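Local coordinates for protein ferritin (Mycoplasma penetrans, PDB 7DIE) that probably stores iron as a ferritin, its 24 four-helix-bundle subunits assembling into a cage that takes up and binds iron ions, at residues E93-D96 with A97-K100. Sequence-based numbering, arbitrary orientation.
Sequences EVLD and AALK
Lys100 sets CG beside its own backbone N (chi1 -71°), and beyond CG its chain runs out extended, a course that carries its methylenes over the carbonyl oxygen of Asp96, one turn earlier in the same helix. Lys100 CG comes to 3.4 Å from Asp96 O, with CD and CE following at 3.8 Å. A long, flexible chain suits this exposed position, since it can lie along the helix surface. Asp96 likewise has CG beside its backbone N (chi1 -74°), the setting from which OD1 accepts a hydrogen bond from the indole NE1 of Trp146; a short acidic side chain fits here at the edge of the core. Asp96 OD2 and Lys100 NZ are 5.6 Å apart, so any attraction between the opposite charges is probably weak, and no salt bridge forms.

Four successive i to i+4 backbone bonds tie the turns together. Straightest is Leu99 N to Leu95 O, 2.8 Å with an N-H...O angle of 166°, and Lys100 N to Asp96 O measures 3.0 Å. A small residue suits position 98, on the buried side of the helix: Ala98 CB touches Leu95 CD1 only lightly, at 4.5 Å, and its methyl lets larger side chains pack close.

Those neighbours belong to the ferritin four-helix bundle. On helix 91-118, buried, apolar Val94 packs with Ala98 against Leu33 of helix 10-39 and Phe49 of helix 43-70, while Leu95, equally apolar, meets Val145 and Val149 of helix 122-150, and Leu99 is long enough to rest both on Trp146 of that helix and on Val5 of a neighbouring subunit.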
# COMPACT_ATOMS: atom_id res chain seq x y z
N GLU A 93 39.35 26.55 -31.81
CA GLU A 93 39.05 27.98 -31.86
C GLU A 93 37.72 28.30 -31.20
O GLU A 93 37.57 29.36 -30.58
CB GLU A 93 39.04 28.46 -33.32
CG GLU A 93 40.45 28.53 -33.91
CD GLU A 93 40.43 28.75 -35.40
OE1 GLU A 93 39.33 28.78 -35.99
OE2 GLU A 93 41.52 28.89 -35.98
N VAL A 94 36.74 27.39 -31.32
CA VAL A 94 35.46 27.55 -30.62
C VAL A 94 35.68 27.61 -29.12
O VAL A 94 35.12 28.48 -28.42
CB VAL A 94 34.50 26.41 -31.00
CG1 VAL A 94 33.33 26.36 -30.02
CG2 VAL A 94 34.02 26.60 -32.43
N LEU A 95 36.47 26.68 -28.58
CA LEU A 95 36.65 26.69 -27.13
C LEU A 95 37.48 27.89 -26.68
O LEU A 95 37.22 28.43 -25.60
CB LEU A 95 37.28 25.39 -26.65
CG LEU A 95 36.28 24.33 -26.13
CD1 LEU A 95 35.55 24.81 -24.87
CD2 LEU A 95 35.27 23.95 -27.21
N ASP A 96 38.44 28.34 -27.50
CA ASP A 96 39.17 29.58 -27.19
C ASP A 96 38.21 30.73 -26.95
O ASP A 96 38.37 31.52 -26.01
CB ASP A 96 40.12 29.96 -28.35
CG ASP A 96 41.36 29.09 -28.43
OD1 ASP A 96 41.73 28.45 -27.42
OD2 ASP A 96 41.97 29.06 -29.52
N ALA A 97 37.22 30.86 -27.83
CA ALA A 97 36.29 31.97 -27.72
C ALA A 97 35.41 31.82 -26.48
O ALA A 97 35.13 32.81 -25.80
CB ALA A 97 35.44 32.06 -28.98
N ALA A 98 34.99 30.59 -26.18
CA ALA A 98 34.18 30.35 -24.99
C ALA A 98 34.97 30.66 -23.72
O ALA A 98 34.43 31.25 -22.77
CB ALA A 98 33.70 28.89 -24.97
N LEU A 99 36.24 30.24 -23.66
CA LEU A 99 37.06 30.53 -22.49
C LEU A 99 37.24 32.04 -22.29
O LEU A 99 37.17 32.54 -21.16
CB LEU A 99 38.42 29.84 -22.63
CG LEU A 99 39.34 29.87 -21.41
CD1 LEU A 99 38.69 29.14 -20.25
CD2 LEU A 99 40.69 29.23 -21.76
N LYS A 100 37.48 32.78 -23.38
CA LYS A 100 37.60 34.23 -23.26
C LYS A 100 36.31 34.85 -22.75
O LYS A 100 36.33 35.76 -21.91
CB LYS A 100 37.97 34.85 -24.61
CG LYS A 100 39.38 34.58 -25.07
CD LYS A 100 39.61 35.12 -26.48
CE LYS A 100 40.70 34.31 -27.19
NZ LYS A 100 40.62 34.44 -28.67